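Local coordinates for protein transcription termination factor FttA (Methanosarcina mazei, PDB 2XR1) that probably ends archaeal transcription by cutting nascent RNA at the polymerase exit channel and degrading the released RNA, with two zinc ions required for its nuclease activity, at residues R146-I151 with T455-T460; V277-D282 with F419-S424; E426-L431 with V445-M450. All coordinates share one frame; numbering follows the deposited sequence.

Contact 1 of 3, residues R146-I151 with T455-T460; sequences RTVKNI and TAIHAT
The hydroxyl OG1 of Thr147 meets Glu453 and Ile457 together: it is hydrogen-bonded to OE2 of Glu453, two residues before the 455-460 segment on helix 451-460, and lies 4.3 Å from CD1 of Ile457. The other carboxylate oxygen of Glu453, OE1, takes a weak bond from the backbone N of Arg146. The acid thus spans the first turn of helix 146-157, where the helix dipole would be expected to favour a negative charge. Beside this polar corner the contact is one of packing. Val148 holds CG1 anti to its backbone N (chi1 164°), which leaves CG2 beside that N and facing the partner helix, 4.1 Å from Thr460 OG1 and equally near the methyl CG2 of Thr460. The same valine methyl touches Ile457 CG1 at 4.4 Å. Val148 and Thr460 run past each other in opposite senses, in a glancing side-by-side contact with no hydrogen bond. The contact brings a helix that follows the KH repeats against helix 451-460 of the beta-CASP region. The two helical segments approach to 9.6 Å between axes, with 66° between their directions, and Val148 and Ile457 form the closest backbone pair, 7.2 Å between CA atoms. Helix 270-290 of the metallo-beta-lactamase part closes in beside them, with Leu278 against Thr147 and Asp274 against both Val148 and Ile151.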
loop_
_atom_site.group_PDB
_atom_site.type_symbol
_atom_site.label_atom_id
_atom_site.label_comp_id
_atom_site.label_asym_id
_atom_site.label_seq_id
_atom_site.Cartn_x
_atom_site.Cartn_y
_atom_site.Cartn_z
ATOM N N ARG B 146 -19.161 15.302 34.498
ATOM C CA ARG B 146 -19.479 16.537 33.795
ATOM C C ARG B 146 -19.327 16.350 32.280
ATOM O O ARG B 146 -20.013 17.016 31.495
ATOM C CB ARG B 146 -18.607 17.683 34.335
ATOM C CG ARG B 146 -18.745 19.020 33.602
ATOM C CD ARG B 146 -18.401 20.224 34.521
ATOM N N THR B 147 -18.455 15.430 31.873
ATOM C CA THR B 147 -18.273 15.124 30.458
ATOM C C THR B 147 -19.465 14.376 29.892
ATOM O O THR B 147 -19.965 14.710 28.835
ATOM C CB THR B 147 -17.041 14.268 30.247
ATOM O OG1 THR B 147 -15.979 14.788 31.055
ATOM C CG2 THR B 147 -16.641 14.204 28.747
ATOM N N VAL B 148 -19.920 13.358 30.598
ATOM C CA VAL B 148 -21.070 12.597 30.141
ATOM C C VAL B 148 -22.275 13.488 29.917
ATOM O O VAL B 148 -22.964 13.316 28.928
ATOM C CB VAL B 148 -21.459 11.465 31.128
ATOM C CG1 VAL B 148 -22.868 10.955 30.835
ATOM C CG2 VAL B 148 -20.457 10.349 31.052
ATOM N N LYS B 149 -22.503 14.430 30.833
ATOM C CA LYS B 149 -23.606 15.378 30.732
ATOM C C LYS B 149 -23.427 16.357 29.571
ATOM O O LYS B 149 -24.387 16.623 28.859
ATOM C CB LYS B 149 -23.828 16.081 32.100
ATOM C CG LYS B 149 -24.345 17.513 32.101
ATOM C CD LYS B 149 -24.504 18.031 33.545
ATOM C CE LYS B 149 -24.075 19.513 33.740
ATOM N NZ LYS B 149 -25.074 20.501 33.214
ATOM N N ASN B 150 -22.220 16.882 29.373
ATOM C CA ASN B 150 -21.964 17.827 28.270
ATOM C C ASN B 150 -22.187 17.181 26.908
ATOM O O ASN B 150 -22.788 17.805 26.016
ATOM C CB ASN B 150 -20.544 18.392 28.329
ATOM C CG ASN B 150 -20.397 19.494 29.335
ATOM O OD1 ASN B 150 -21.167 20.451 29.348
ATOM N ND2 ASN B 150 -19.388 19.385 30.174
ATOM N N ILE B 151 -21.711 15.939 26.763
ATOM C CA ILE B 151 -21.948 15.161 25.547
ATOM C C ILE B 151 -23.453 14.937 25.289
ATOM O O ILE B 151 -23.951 15.133 24.179
ATOM C CB ILE B 151 -21.257 13.817 25.601
ATOM C CG1 ILE B 151 -19.752 13.991 25.481
ATOM C CG2 ILE B 151 -21.693 12.969 24.472
ATOM C CD1 ILE B 151 -18.962 12.700 25.718
ATOM N N THR B 455 -12.257 9.190 36.166
ATOM C CA THR B 455 -12.713 8.193 37.110
ATOM C C THR B 455 -14.202 8.265 37.232
ATOM O O THR B 455 -14.851 7.244 37.283
ATOM C CB THR B 455 -12.054 8.413 38.498
ATOM O OG1 THR B 455 -10.613 8.351 38.357
ATOM C CG2 THR B 455 -12.525 7.357 39.469
ATOM N N ALA B 456 -14.753 9.470 37.308
ATOM C CA ALA B 456 -16.210 9.656 37.278
ATOM C C ALA B 456 -16.847 8.827 36.155
ATOM O O ALA B 456 -17.804 8.118 36.383
ATOM C CB ALA B 456 -16.554 11.135 37.119
ATOM N N ILE B 457 -16.257 8.865 34.967
ATOM C CA ILE B 457 -16.812 8.155 33.817
ATOM C C ILE B 457 -16.941 6.668 34.064
ATOM O O ILE B 457 -17.874 6.066 33.562
ATOM C CB ILE B 457 -16.003 8.437 32.538
ATOM C CG1 ILE B 457 -16.242 9.888 32.113
ATOM C CG2 ILE B 457 -16.429 7.493 31.428
ATOM C CD1 ILE B 457 -15.089 10.574 31.500
ATOM N N HIS B 458 -16.009 6.071 34.820
ATOM C CA HIS B 458 -16.091 4.625 35.162
ATOM C C HIS B 458 -17.457 4.348 35.827
ATOM O O HIS B 458 -18.168 3.389 35.492
ATOM C CB HIS B 458 -14.943 4.188 36.096
ATOM C CG HIS B 458 -13.595 4.141 35.440
ATOM N ND1 HIS B 458 -13.044 5.227 34.798
ATOM C CD2 HIS B 458 -12.683 3.144 35.340
ATOM C CE1 HIS B 458 -11.861 4.890 34.306
ATOM N NE2 HIS B 458 -11.613 3.637 34.634
ATOM N N ALA B 459 -17.845 5.234 36.736
ATOM C CA ALA B 459 -19.076 5.057 37.470
ATOM C C ALA B 459 -20.304 4.976 36.558
ATOM O O ALA B 459 -21.323 4.415 36.931
ATOM C CB ALA B 459 -19.235 6.164 38.499
ATOM N N THR B 460 -20.204 5.551 35.370
ATOM C CA THR B 460 -21.305 5.601 34.430
ATOM C C THR B 460 -21.352 4.371 33.554
ATOM O O THR B 460 -22.339 4.155 32.836
ATOM C CB THR B 460 -21.145 6.817 33.507
ATOM O OG1 THR B 460 -21.640 7.988 34.164
ATOM C CG2 THR B 460 -21.881 6.626 32.198
#

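Contact 2 of 3, residues V277-D282 with F419-S424; sequences VLLQLD and FAVGRS
Leu279 spreads its forked end over two successive residues of the beta-CASP domain, CD2 reaching Ala420 and CD1 reaching Val421. The leucine belongs to helix 270-290 of the metallo-beta-lactamase domain; its partners form the loop that leads from strand 414-417 of the parallel beta-CASP sheet into helix 423-436. The contact therefore joins the two domains that make up the beta-CASP nuclease fold. CD2 of Leu279 lies 3.7 Å from CB of Ala420, while CD1 is 4.1 Å from CG1 of Val421. Leu279 and Val421 cross at about a right angle, meeting through these two methyls. In Val421 that branch, CG1, stands between the backbone N and the carbonyl carbon (chi1 56°), and CG2 is left to pack on His458. All three touching residues are buried, and no hydrogen bond links the segments.

The loop is shaped from its own side. Gly422 sits at the N-cap position with phi 123° and psi -98°, backbone angles that call for glycine. Gln425 braces the turn with both ends of its amide, OE1 accepting from Gly422 N and NE2 donating to Ala420 O. Farther round, Phe419 CE2 lies 3.6 Å above the plane of the Arg423 guanidinium, displaced toward its rim, while Arg423 NE comes to the edge of the phenyl ring in the ring plane. Arg423 NH2 is also hydrogen-bonded to Tyr539 O. Val421 stands beside the zinc site as a second-shell residue: its side chain is about 4 Å from that of the zinc ligand His247, and its carbonyl O accepts a hydrogen bond from His247 NE2.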
loop_
_atom_site.group_PDB
_atom_site.type_symbol
_atom_site.label_atom_id
_atom_site.label_comp_id
_atom_site.label_asym_id
_atom_site.label_seq_id
_atom_site.Cartn_x
_atom_site.Cartn_y
_atom_site.Cartn_z
ATOM N N VAL B 277 -13.498 12.007 23.992
ATOM C CA VAL B 277 -13.831 13.427 23.986
ATOM C C VAL B 277 -13.051 14.164 25.086
ATOM O O VAL B 277 -12.495 15.248 24.867
ATOM C CB VAL B 277 -15.371 13.648 24.129
ATOM C CG1 VAL B 277 -15.715 15.082 24.560
ATOM C CG2 VAL B 277 -16.048 13.309 22.793
ATOM N N LEU B 278 -13.011 13.560 26.263
ATOM C CA LEU B 278 -12.311 14.159 27.406
ATOM C C LEU B 278 -10.850 14.360 27.099
ATOM O O LEU B 278 -10.311 15.467 27.253
ATOM C CB LEU B 278 -12.415 13.252 28.625
ATOM C CG LEU B 278 -11.800 13.822 29.888
ATOM C CD1 LEU B 278 -12.571 15.042 30.301
ATOM C CD2 LEU B 278 -11.795 12.792 30.959
ATOM N N LEU B 279 -10.203 13.284 26.669
ATOM C CA LEU B 279 -8.780 13.356 26.400
ATOM C C LEU B 279 -8.449 14.239 25.213
ATOM O O LEU B 279 -7.436 14.888 25.228
ATOM C CB LEU B 279 -8.191 11.972 26.168
ATOM C CG LEU B 279 -8.211 11.004 27.341
ATOM C CD1 LEU B 279 -7.659 9.648 26.882
ATOM C CD2 LEU B 279 -7.471 11.600 28.546
ATOM N N GLN B 280 -9.283 14.256 24.191
ATOM C CA GLN B 280 -9.016 15.088 23.034
ATOM C C GLN B 280 -9.088 16.571 23.378
ATOM O O GLN B 280 -8.157 17.332 23.080
ATOM C CB GLN B 280 -9.963 14.741 21.890
ATOM C CG GLN B 280 -9.616 13.423 21.166
ATOM C CD GLN B 280 -10.604 13.058 20.073
ATOM O OE1 GLN B 280 -11.563 13.764 19.847
ATOM N NE2 GLN B 280 -10.360 11.955 19.381
ATOM N N LEU B 281 -10.177 16.997 24.010
ATOM C CA LEU B 281 -10.317 18.421 24.357
ATOM C C LEU B 281 -9.177 18.830 25.240
ATOM O O LEU B 281 -8.700 19.938 25.141
ATOM C CB LEU B 281 -11.631 18.722 25.094
ATOM C CG LEU B 281 -12.904 18.583 24.261
ATOM C CD1 LEU B 281 -14.165 18.705 25.098
ATOM C CD2 LEU B 281 -12.915 19.621 23.154
ATOM N N ASP B 282 -8.745 17.933 26.111
ATOM C CA ASP B 282 -7.638 18.224 26.995
ATOM C C ASP B 282 -6.316 18.277 26.250
ATOM O O ASP B 282 -5.446 19.048 26.589
ATOM C CB ASP B 282 -7.548 17.180 28.078
ATOM C CG ASP B 282 -6.472 17.497 29.094
ATOM O OD1 ASP B 282 -6.512 18.589 29.691
ATOM O OD2 ASP B 282 -5.570 16.639 29.288
ATOM N N PHE B 419 -1.559 8.428 33.529
ATOM C CA PHE B 419 -2.500 8.917 32.537
ATOM C C PHE B 419 -3.817 9.191 33.190
ATOM O O PHE B 419 -4.098 8.636 34.249
ATOM C CB PHE B 419 -2.624 7.889 31.406
ATOM C CG PHE B 419 -1.358 7.747 30.630
ATOM C CD1 PHE B 419 -1.036 8.666 29.646
ATOM C CD2 PHE B 419 -0.452 6.747 30.944
ATOM C CE1 PHE B 419 0.180 8.560 28.939
ATOM C CE2 PHE B 419 0.739 6.627 30.254
ATOM C CZ PHE B 419 1.053 7.530 29.246
ATOM N N ALA B 420 -4.607 10.074 32.585
ATOM C CA ALA B 420 -5.943 10.338 33.090
ATOM C C ALA B 420 -6.702 9.042 33.266
ATOM O O ALA B 420 -7.332 8.831 34.313
ATOM C CB ALA B 420 -6.693 11.236 32.181
ATOM N N VAL B 421 -6.638 8.160 32.265
ATOM C CA VAL B 421 -7.261 6.851 32.379
ATOM C C VAL B 421 -6.248 5.776 32.100
ATOM O O VAL B 421 -5.499 5.861 31.136
ATOM C CB VAL B 421 -8.427 6.670 31.382
ATOM C CG1 VAL B 421 -7.982 6.901 29.955
ATOM C CG2 VAL B 421 -8.989 5.303 31.487
ATOM N N GLY B 422 -6.254 4.731 32.918
ATOM C CA GLY B 422 -5.274 3.678 32.813
ATOM C C GLY B 422 -4.547 3.529 34.141
ATOM O O GLY B 422 -5.073 2.905 35.101
ATOM N N ARG B 423 -3.369 4.118 34.249
ATOM C CA ARG B 423 -2.495 3.758 35.374
ATOM C C ARG B 423 -2.974 4.397 36.669
ATOM O O ARG B 423 -2.767 3.867 37.748
ATOM C CB ARG B 423 -1.062 4.185 35.084
ATOM C CG ARG B 423 -0.493 3.579 33.837
ATOM C CD ARG B 423 0.726 4.256 33.433
ATOM N NE ARG B 423 1.275 3.559 32.280
ATOM C CZ ARG B 423 2.505 3.691 31.819
ATOM N NH1 ARG B 423 3.349 4.519 32.409
ATOM N NH2 ARG B 423 2.876 2.986 30.763
ATOM N N SER B 424 -3.643 5.529 36.547
ATOM C CA SER B 424 -4.148 6.214 37.683
ATOM C C SER B 424 -5.207 5.387 38.425
ATOM O O SER B 424 -5.154 5.243 39.649
ATOM C CB SER B 424 -4.721 7.544 37.235
ATOM O OG SER B 424 -5.735 7.354 36.262
#

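Contact 3 of 3, residues E426-L431 with V445-M450; sequences EVMIVL and VYLDGM
Met428 lays its terminal methyl against Leu447, CE coming within 3.7 Å of CD1. The sulfur follows alongside, SD lying 4.1 Å from the same leucine methyl, so one carbon of Leu447 meets the last two atoms of the methionine. Met428 leaves the helix alongside the strand, and its far end is what reaches Leu447: the chain runs out extended through CG and then bends at the thioether (chi3 61°), which turns CE over the leucine. One helical turn later Leu431 makes the second contact, its CD1 lying 4.0 Å from CG1 of Val445. Val445 offers this branch from a position anti to its backbone N (chi1 179°). In both pairs the side chains cross obliquely, and both are purely apolar and buried.

The spacing fits a helix laid on a sheet. Met428 and Leu431, three apart, fall on one face of the helix, while Val445 and Leu447, two apart, fall on one face of the strand. Leu431 and Val445 are the nearest backbone pair, 8.2 Å between CA atoms. After Asp448 the chain turns through Gly449, at positive phi. OD2 of Asp448 forms a salt bridge with Arg495 NE and a hydrogen bond with Tyr522 OH, which tie this turn to neighbouring parts of the domain.

Helix 423-436 is the connection of a beta-alpha-beta crossover between the parallel strands 414-417 and 445-448, with strand 506-509 lying between them in the sheet. Leu508 of that strand touches Met428 and Leu447, Phe486 of strand 486-489 touches Met428 and Val445, and helix 393-409 packs against Val427 and Val430 through Leu400.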
loop_
_atom_site.group_PDB
_atom_site.type_symbol
_atom_site.label_atom_id
_atom_site.label_comp_id
_atom_site.label_asym_id
_atom_site.label_seq_id
_atom_site.Cartn_x
_atom_site.Cartn_y
_atom_site.Cartn_z
ATOM N N GLU B 426 -6.028 2.056 38.569
ATOM C CA GLU B 426 -5.490 0.890 39.285
ATOM C C GLU B 426 -4.652 1.328 40.490
ATOM O O GLU B 426 -4.745 0.719 41.574
ATOM C CB GLU B 426 -4.706 -0.104 38.382
ATOM C CG GLU B 426 -5.531 -1.377 37.929
ATOM C CD GLU B 426 -4.746 -2.778 37.959
ATOM O OE1 GLU B 426 -3.940 -3.102 36.992
ATOM O OE2 GLU B 426 -4.987 -3.550 38.947
ATOM N N VAL B 427 -3.883 2.399 40.339
ATOM C CA VAL B 427 -3.099 2.889 41.475
ATOM C C VAL B 427 -4.006 3.358 42.612
ATOM O O VAL B 427 -3.753 3.077 43.764
ATOM C CB VAL B 427 -2.124 4.019 41.090
ATOM C CG1 VAL B 427 -1.430 4.574 42.325
ATOM C CG2 VAL B 427 -1.112 3.534 40.129
ATOM N N MET B 428 -5.076 4.057 42.282
ATOM C CA MET B 428 -6.031 4.555 43.311
ATOM C C MET B 428 -6.652 3.417 44.089
ATOM O O MET B 428 -6.831 3.521 45.266
ATOM C CB MET B 428 -7.147 5.386 42.666
ATOM C CG MET B 428 -6.665 6.675 42.021
ATOM S SD MET B 428 -7.877 7.412 40.896
ATOM C CE MET B 428 -9.221 7.702 42.095
ATOM N N ILE B 429 -6.981 2.316 43.425
ATOM C CA ILE B 429 -7.625 1.202 44.122
ATOM C C ILE B 429 -6.681 0.579 45.122
ATOM O O ILE B 429 -7.099 0.184 46.201
ATOM C CB ILE B 429 -8.123 0.110 43.165
ATOM C CG1 ILE B 429 -9.384 0.598 42.466
ATOM C CG2 ILE B 429 -8.463 -1.185 43.937
ATOM C CD1 ILE B 429 -9.686 -0.190 41.232
ATOM N N VAL B 430 -5.409 0.510 44.771
ATOM C CA VAL B 430 -4.413 -0.009 45.677
ATOM C C VAL B 430 -4.230 0.926 46.876
ATOM O O VAL B 430 -4.200 0.465 48.026
ATOM C CB VAL B 430 -3.103 -0.312 44.923
ATOM C CG1 VAL B 430 -1.951 -0.474 45.876
ATOM C CG2 VAL B 430 -3.292 -1.567 44.110
ATOM N N LEU B 431 -4.137 2.229 46.611
ATOM C CA LEU B 431 -3.869 3.212 47.670
ATOM C C LEU B 431 -5.015 3.284 48.676
ATOM O O LEU B 431 -4.791 3.158 49.870
ATOM C CB LEU B 431 -3.587 4.589 47.082
ATOM C CG LEU B 431 -2.273 4.687 46.304
ATOM C CD1 LEU B 431 -2.248 5.925 45.473
ATOM C CD2 LEU B 431 -1.077 4.680 47.224
ATOM N N VAL B 445 -4.132 11.852 48.909
ATOM C CA VAL B 445 -3.723 11.427 47.582
ATOM C C VAL B 445 -4.302 12.415 46.578
ATOM O O VAL B 445 -5.476 12.324 46.226
ATOM C CB VAL B 445 -4.234 10.024 47.297
ATOM C CG1 VAL B 445 -3.824 9.569 45.905
ATOM C CG2 VAL B 445 -3.731 9.085 48.372
ATOM N N TYR B 446 -3.484 13.379 46.154
ATOM C CA TYR B 446 -3.926 14.402 45.202
ATOM C C TYR B 446 -3.958 13.805 43.803
ATOM O O TYR B 446 -3.153 12.941 43.488
ATOM C CB TYR B 446 -3.027 15.632 45.238
ATOM C CG TYR B 446 -2.973 16.289 46.586
ATOM C CD1 TYR B 446 -3.948 17.175 46.984
ATOM C CD2 TYR B 446 -1.942 16.019 47.477
ATOM C CE1 TYR B 446 -3.897 17.798 48.266
ATOM C CE2 TYR B 446 -1.885 16.622 48.746
ATOM C CZ TYR B 446 -2.859 17.507 49.122
ATOM O OH TYR B 446 -2.807 18.095 50.363
ATOM N N LEU B 447 -4.920 14.260 43.000
ATOM C CA LEU B 447 -5.195 13.746 41.665
ATOM C C LEU B 447 -5.307 14.915 40.689
ATOM O O LEU B 447 -6.222 15.715 40.798
ATOM C CB LEU B 447 -6.515 13.006 41.677
ATOM C CG LEU B 447 -6.681 11.868 42.671
ATOM C CD1 LEU B 447 -8.027 11.212 42.454
ATOM C CD2 LEU B 447 -5.566 10.825 42.555
ATOM N N ASP B 448 -4.377 15.041 39.742
ATOM C CA ASP B 448 -4.316 16.261 38.909
ATOM C C ASP B 448 -4.349 15.922 37.420
ATOM O O ASP B 448 -3.958 14.853 37.014
ATOM C CB ASP B 448 -3.074 17.085 39.271
ATOM C CG ASP B 448 -3.169 18.552 38.828
ATOM O OD1 ASP B 448 -4.138 18.938 38.115
ATOM O OD2 ASP B 448 -2.250 19.329 39.172
ATOM N N GLY B 449 -4.886 16.825 36.617
ATOM C CA GLY B 449 -4.930 16.652 35.165
ATOM C C GLY B 449 -5.942 15.679 34.558
ATOM O O GLY B 449 -5.577 14.889 33.666
ATOM N N MET B 450 -7.197 15.781 34.985
ATOM C CA MET B 450 -8.330 15.004 34.429
ATOM C C MET B 450 -8.487 13.559 34.928
ATOM O O MET B 450 -9.409 12.847 34.508
ATOM C CB MET B 450 -8.379 15.017 32.889
ATOM C CG MET B 450 -8.250 16.372 32.219
ATOM S SD MET B 450 -9.564 17.496 32.604
ATOM C CE MET B 450 -10.401 17.543 30.993
#

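How the contacts relate
All three contacts are buried and none has a hydrogen bond between its segments, yet they serve different levels of the fold. Contact 3 is internal to the beta-CASP domain, whereas contacts 1 and 2 join that domain to helix 146-157 and to the metallo-beta-lactamase domain. Only contact 2 borders the zinc site; contact 1 mixes hydroxyls with methyls, while contacts 2 and 3 meet through apolar atoms. Helix 423-436 is common to contacts 2 and 3, and strand 445-448 runs on into helix 451-460 of contact 1. Leu278 connects the three, its CD1 lying 3.5 Å from Thr147 OG1 and near Met450 CE.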